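Local coordinates for antibiotic resistance protein (Deinococcus radiodurans, PDB 2VLI) that probably transfers a phosphate group to tunicamycin as a P-loop phosphotransferase, and so confers resistance to that antibiotic, at residues 85-93 with 138-147. Numbering follows the deposited sequence.
Sequences SISDTARHR and RLNELRGEQF. With CD (cadmium ion), chain C.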
ATOM      1  N   SER A  85       5.758   9.992   7.969  1.00 24.69           N
ATOM      2  CA  SER A  85       6.078   8.591   7.753  1.00 26.64           C
ATOM      3  C   SER A  85       4.782   7.882   7.516  1.00 26.93           C
ATOM      4  O   SER A  85       4.092   7.507   8.468  1.00 27.24           O
ATOM      5  CB  SER A  85       6.727   8.013   8.987  1.00 27.57           C
ATOM      6  OG  SER A  85       7.862   7.276   8.588  1.00 32.11           O
ATOM      7  N   ILE A  86       4.395   7.773   6.246  1.00 26.09           N
ATOM      8  CA  ILE A  86       3.122   7.174   5.892  1.00 26.68           C
ATOM      9  C   ILE A  86       3.408   6.083   4.847  1.00 27.69           C
ATOM     10  O   ILE A  86       4.105   6.329   3.888  1.00 25.57           O
ATOM     11  CB  ILE A  86       2.164   8.165   5.270  1.00 26.09           C
ATOM     12  CG1 ILE A  86       1.811   9.306   6.256  1.00 27.84           C
ATOM     13  CG2 ILE A  86       0.909   7.457   4.789  1.00 24.83           C
ATOM     14  CD1 ILE A  86       0.809   8.945   7.290  1.00 27.96           C
ATOM     15  N   SER A  87       2.778   4.921   5.035  1.00 30.57           N
ATOM     16  CA  SER A  87       2.936   3.751   4.159  1.00 32.59           C
ATOM     17  C   SER A  87       1.657   3.363   3.457  1.00 33.02           C
ATOM     18  O   SER A  87       1.723   2.765   2.379  1.00 36.78           O
ATOM     19  CB  SER A  87       3.458   2.570   4.995  1.00 33.61           C
ATOM     20  OG  SER A  87       2.656   2.323   6.180  1.00 36.62           O
ATOM     21  N   ASP A  88       0.524   3.716   4.054  1.00 32.64           N
ATOM     22  CA  ASP A  88      -0.836   3.395   3.619  1.00 32.11           C
ATOM     23  C   ASP A  88      -1.138   4.264   2.416  1.00 30.73           C
ATOM     24  O   ASP A  88      -1.083   5.481   2.500  1.00 29.86           O
ATOM     25  CB  ASP A  88      -1.857   3.670   4.782  1.00 31.84           C
ATOM     26  CG  ASP A  88      -3.306   3.181   4.485  1.00 36.11           C
ATOM     27  OD1 ASP A  88      -4.109   3.874   3.795  1.00 42.09           O
ATOM     28  OD2 ASP A  88      -3.699   2.089   4.980  1.00 45.24           O
ATOM     29  N   THR A  89      -1.433   3.624   1.289  1.00 28.18           N
ATOM     30  CA  THR A  89      -1.809   4.312   0.097  1.00 26.07           C
ATOM     31  C   THR A  89      -3.112   5.088   0.337  1.00 25.26           C
ATOM     32  O   THR A  89      -3.286   6.201  -0.112  1.00 23.50           O
ATOM     33  CB  THR A  89      -1.995   3.306  -1.054  1.00 26.82           C
ATOM     34  OG1 THR A  89      -0.707   2.816  -1.445  1.00 23.56           O
ATOM     35  CG2 THR A  89      -2.734   3.957  -2.201  1.00 23.86           C
ATOM     36  N   ALA A  90      -4.037   4.490   1.067  1.00 26.33           N
ATOM     37  CA  ALA A  90      -5.304   5.144   1.357  1.00 25.95           C
ATOM     38  C   ALA A  90      -5.107   6.406   2.263  1.00 24.05           C
ATOM     39  O   ALA A  90      -5.668   7.458   1.974  1.00 25.19           O
ATOM     40  CB  ALA A  90      -6.304   4.142   2.001  1.00 27.22           C
ATOM     41  N   ARG A  91      -4.312   6.302   3.315  1.00 24.44           N
ATOM     42  CA  ARG A  91      -4.004   7.485   4.162  1.00 24.89           C
ATOM     43  C   ARG A  91      -3.241   8.544   3.340  1.00 23.10           C
ATOM     44  O   ARG A  91      -3.529   9.715   3.450  1.00 22.65           O
ATOM     45  CB  ARG A  91      -3.210   7.151   5.434  1.00 25.16           C
ATOM     46  CG  ARG A  91      -4.076   6.739   6.680  1.00 30.20           C
ATOM     47  CD  ARG A  91      -3.274   6.663   8.014  1.00 29.98           C
ATOM     48  NE  ARG A  91      -2.109   5.817   7.809  1.00 38.68           N
ATOM     49  CZ  ARG A  91      -0.925   5.845   8.454  1.00 39.15           C
ATOM     50  NH1 ARG A  91      -0.651   6.674   9.458  1.00 39.28           N
ATOM     51  NH2 ARG A  91       0.022   5.005   8.044  1.00 41.48           N
ATOM     52  N   HIS A  92      -2.300   8.117   2.489  1.00 21.74           N
ATOM     53  CA  HIS A  92      -1.589   9.053   1.606  1.00 21.11           C
ATOM     54  C   HIS A  92      -2.566   9.832   0.719  1.00 21.12           C
ATOM     55  O   HIS A  92      -2.454  11.043   0.568  1.00 19.67           O
ATOM     56  CB  HIS A  92      -0.541   8.308   0.747  1.00 20.76           C
ATOM     57  CG  HIS A  92       0.225   9.200  -0.180  1.00 21.72           C
ATOM     58  ND1 HIS A  92       1.213  10.068   0.261  1.00 22.03           N
ATOM     59  CD2 HIS A  92       0.125   9.384  -1.520  1.00 21.47           C
ATOM     60  CE1 HIS A  92       1.686  10.744  -0.779  1.00 20.20           C
ATOM     61  NE2 HIS A  92       1.050  10.345  -1.870  1.00 22.43           N
ATOM     62  N   ARG A  93      -3.534   9.138   0.122  1.00 21.62           N
ATOM     63  CA  ARG A  93      -4.446   9.819  -0.768  1.00 23.23           C
ATOM     64  C   ARG A  93      -5.289  10.819  -0.009  1.00 22.79           C
ATOM     65  O   ARG A  93      -5.562  11.887  -0.488  1.00 24.23           O
ATOM     66  CB  ARG A  93      -5.342   8.831  -1.546  1.00 24.24           C
ATOM     67  CG  ARG A  93      -6.374   9.538  -2.449  1.00 28.86           C
ATOM     68  CD  ARG A  93      -5.864  10.777  -3.255  1.00 35.84           C
ATOM     69  NE  ARG A  93      -5.018  10.479  -4.421  1.00 41.33           N
ATOM     70  CZ  ARG A  93      -5.447  10.405  -5.681  1.00 41.70           C
ATOM     71  NH1 ARG A  93      -6.739  10.579  -5.963  1.00 45.22           N
ATOM     72  NH2 ARG A  93      -4.576  10.152  -6.665  1.00 42.32           N
ATOM     73  N   ARG A 138       7.662  -2.714   2.918  1.00 17.85           N
ATOM     74  CA  ARG A 138       7.395  -1.310   3.053  1.00 18.32           C
ATOM     75  C   ARG A 138       8.127  -0.471   2.021  1.00 15.71           C
ATOM     76  O   ARG A 138       7.566   0.469   1.453  1.00 13.41           O
ATOM     77  CB  ARG A 138       7.783  -0.793   4.460  1.00 20.04           C
ATOM     78  CG  ARG A 138       7.473   0.649   4.649  1.00 27.52           C
ATOM     79  CD  ARG A 138       6.207   0.826   5.481  1.00 38.56           C
ATOM     80  NE  ARG A 138       5.137  -0.083   5.033  1.00 45.10           N
ATOM     81  CZ  ARG A 138       4.562  -1.034   5.775  1.00 51.29           C
ATOM     82  NH1 ARG A 138       3.610  -1.809   5.236  1.00 52.23           N
ATOM     83  NH2 ARG A 138       4.917  -1.221   7.058  1.00 54.26           N
ATOM     84  N   LEU A 139       9.404  -0.768   1.823  1.00 14.58           N
ATOM     85  CA  LEU A 139      10.214  -0.019   0.897  1.00 14.87           C
ATOM     86  C   LEU A 139       9.713  -0.248  -0.550  1.00 13.83           C
ATOM     87  O   LEU A 139       9.709   0.664  -1.362  1.00 16.90           O
ATOM     88  CB  LEU A 139      11.652  -0.467   0.992  1.00 14.32           C
ATOM     89  CG  LEU A 139      12.311  -0.277   2.378  1.00 14.86           C
ATOM     90  CD1 LEU A 139      13.796  -0.531   2.230  1.00 13.87           C
ATOM     91  CD2 LEU A 139      12.003   1.062   3.015  1.00 14.84           C
ATOM     92  N   ASN A 140       9.311  -1.462  -0.832  1.00 13.73           N
ATOM     93  CA  ASN A 140       8.709  -1.812  -2.136  1.00 13.86           C
ATOM     94  C   ASN A 140       7.413  -1.028  -2.339  1.00 15.01           C
ATOM     95  O   ASN A 140       7.187  -0.472  -3.416  1.00 15.29           O
ATOM     96  CB  ASN A 140       8.465  -3.312  -2.185  1.00 13.55           C
ATOM     97  CG  ASN A 140       9.701  -4.105  -2.575  1.00 11.59           C
ATOM     98  OD1 ASN A 140      10.619  -3.571  -3.167  1.00 15.22           O
ATOM     99  ND2 ASN A 140       9.730  -5.372  -2.220  1.00 13.90           N
ATOM    100  N   GLU A 141       6.591  -0.912  -1.288  1.00 15.60           N
ATOM    101  CA  GLU A 141       5.341  -0.095  -1.381  1.00 14.79           C
ATOM    102  C   GLU A 141       5.613   1.367  -1.653  1.00 15.58           C
ATOM    103  O   GLU A 141       4.961   1.970  -2.510  1.00 12.16           O
ATOM    104  CB  GLU A 141       4.421  -0.217  -0.169  1.00 15.80           C
ATOM    105  CG  GLU A 141       3.278   0.867  -0.231  1.00 19.67           C
ATOM    106  CD  GLU A 141       2.019   0.589   0.555  1.00 24.18           C
ATOM    107  OE1 GLU A 141       2.121  -0.159   1.529  1.00 20.52           O
ATOM    108  OE2 GLU A 141       0.929   1.211   0.175  1.00 25.15           O
ATOM    109  N   LEU A 142       6.611   1.962  -0.970  1.00 13.36           N
ATOM    110  CA  LEU A 142       6.940   3.346  -1.211  1.00 14.54           C
ATOM    111  C   LEU A 142       7.405   3.725  -2.635  1.00 13.79           C
ATOM    112  O   LEU A 142       7.304   4.881  -3.049  1.00 12.94           O
ATOM    113  CB  LEU A 142       7.981   3.844  -0.173  1.00 15.29           C
ATOM    114  CG  LEU A 142       7.500   3.848   1.283  1.00 18.00           C
ATOM    115  CD1 LEU A 142       8.632   4.167   2.332  1.00 16.64           C
ATOM    116  CD2 LEU A 142       6.431   4.841   1.422  1.00 14.85           C
ATOM    117  N   ARG A 143       7.982   2.753  -3.318  1.00 14.98           N
ATOM    118  CA  ARG A 143       8.424   2.872  -4.695  1.00 14.61           C
ATOM    119  C   ARG A 143       7.264   2.910  -5.705  1.00 14.76           C
ATOM    120  O   ARG A 143       7.507   3.156  -6.875  1.00 14.65           O
ATOM    121  CB  ARG A 143       9.325   1.742  -5.066  1.00 13.57           C
ATOM    122  CG  ARG A 143      10.743   1.805  -4.484  1.00 13.23           C
ATOM    123  CD  ARG A 143      11.412   0.495  -4.804  1.00 13.89           C
ATOM    124  NE  ARG A 143      12.774   0.438  -4.274  1.00 11.69           N
ATOM    125  CZ  ARG A 143      13.846   0.933  -4.885  1.00 17.54           C
ATOM    126  NH1 ARG A 143      13.761   1.484  -6.080  1.00 18.17           N
ATOM    127  NH2 ARG A 143      15.044   0.868  -4.291  1.00 22.84           N
ATOM    128  N   GLY A 144       6.029   2.719  -5.245  1.00 14.24           N
ATOM    129  CA  GLY A 144       4.849   2.842  -6.115  1.00 15.13           C
ATOM    130  C   GLY A 144       4.689   4.277  -6.576  1.00 15.05           C
ATOM    131  O   GLY A 144       4.983   5.204  -5.823  1.00 15.42           O
ATOM    132  N   GLU A 145       4.161   4.485  -7.783  1.00 14.32           N
ATOM    133  CA  GLU A 145       3.939   5.834  -8.252  1.00 13.47           C
ATOM    134  C   GLU A 145       2.862   6.621  -7.509  1.00 13.75           C
ATOM    135  O   GLU A 145       2.830   7.813  -7.647  1.00 15.12           O
ATOM    136  CB  GLU A 145       3.842   5.932  -9.768  1.00 14.69           C
ATOM    137  CG  GLU A 145       5.102   5.561 -10.445  1.00 14.66           C
ATOM    138  CD  GLU A 145       6.322   6.400  -9.989  1.00 14.23           C
ATOM    139  OE1 GLU A 145       6.265   7.598  -9.856  1.00 13.16           O
ATOM    140  OE2 GLU A 145       7.364   5.829  -9.857  1.00 14.42           O
ATOM    141  N   GLN A 146       2.003   5.980  -6.711  1.00 13.78           N
ATOM    142  CA  GLN A 146       1.052   6.732  -5.856  1.00 13.25           C
ATOM    143  C   GLN A 146       1.827   7.608  -4.807  1.00 14.01           C
ATOM    144  O   GLN A 146       1.318   8.568  -4.231  1.00 11.51           O
ATOM    145  CB  GLN A 146       0.121   5.762  -5.128  1.00 14.24           C
ATOM    146  CG  GLN A 146       0.688   4.896  -3.947  1.00 13.35           C
ATOM    147  CD  GLN A 146       1.400   3.640  -4.384  1.00 16.62           C
ATOM    148  OE1 GLN A 146       1.810   3.529  -5.535  1.00 16.94           O
ATOM    149  NE2 GLN A 146       1.553   2.665  -3.457  1.00 16.33           N
ATOM    150  N   PHE A 147       3.092   7.293  -4.637  1.00 14.18           N
ATOM    151  CA  PHE A 147       3.980   8.048  -3.689  1.00 13.74           C
ATOM    152  C   PHE A 147       4.945   9.082  -4.365  1.00 16.78           C
ATOM    153  O   PHE A 147       5.756   9.683  -3.697  1.00 17.50           O
ATOM    154  CB  PHE A 147       4.757   7.033  -2.831  1.00 15.21           C
ATOM    155  CG  PHE A 147       3.975   6.479  -1.696  1.00 14.65           C
ATOM    156  CD1 PHE A 147       3.558   7.301  -0.661  1.00 15.68           C
ATOM    157  CD2 PHE A 147       3.669   5.127  -1.634  1.00 13.89           C
ATOM    158  CE1 PHE A 147       2.775   6.772   0.360  1.00 13.95           C
ATOM    159  CE2 PHE A 147       2.945   4.597  -0.599  1.00 12.15           C
ATOM    160  CZ  PHE A 147       2.490   5.435   0.408  1.00 14.68           C
TER
HETATM  161 CD    CD C1177       8.831   7.592  -9.473  1.00 14.39          CD
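S87 lies opposite L142, T89 opposite Q146 and H92 opposite F147, with CA separations that widen from 6.7 to 7.7 Å. The segment 85-93 leaves strand 80-84 of the parallel sheet (order 2-3-1-4-5) through a short loop and enters helix 89-101, with D88 at its N-cap. The segment 138-147 continues helix 132-142 of this P-loop NTPase domain, passes through G144 and closes in the 3-10 segment 145-147. E145 takes no part here; both its carboxylate oxygens bind the cadmium ion, with H150 another ligand. T89 OG1 sits at the polar centre: it donates to E141 OE2 (2.8 Å), meeting it nearly along the C-O axis, and accepts from Q146 NE2 at 3.0 Å. That second bond is bent, 140° at the hydrogen, and tilted from the amide plane. Q146 reaches it by a kink at chi2 (-83°), whereas E141 arrives on an extended chain. Beside this polar group, F147 turns its edge to the face of H92, CD1 standing over the imidazole centre, with centroids 4.7 Å apart and planes inclined at 51°. L142 CD2 covers one face of the phenyl ring, and S87 O lies at its edge, 3.4 Å from CZ. R138 passes S87, whose OG lies over one guanidinium face; R138 NE is buried without a partner in the model. At the subunit interface, T89 OG1 also bonds weakly to E141 OE1 of the second subunit, and R93 forms a salt bridge with D137 of that subunit. The E141 OE2 atoms of both subunits come close, which could raise the pKa of at least one carboxylate.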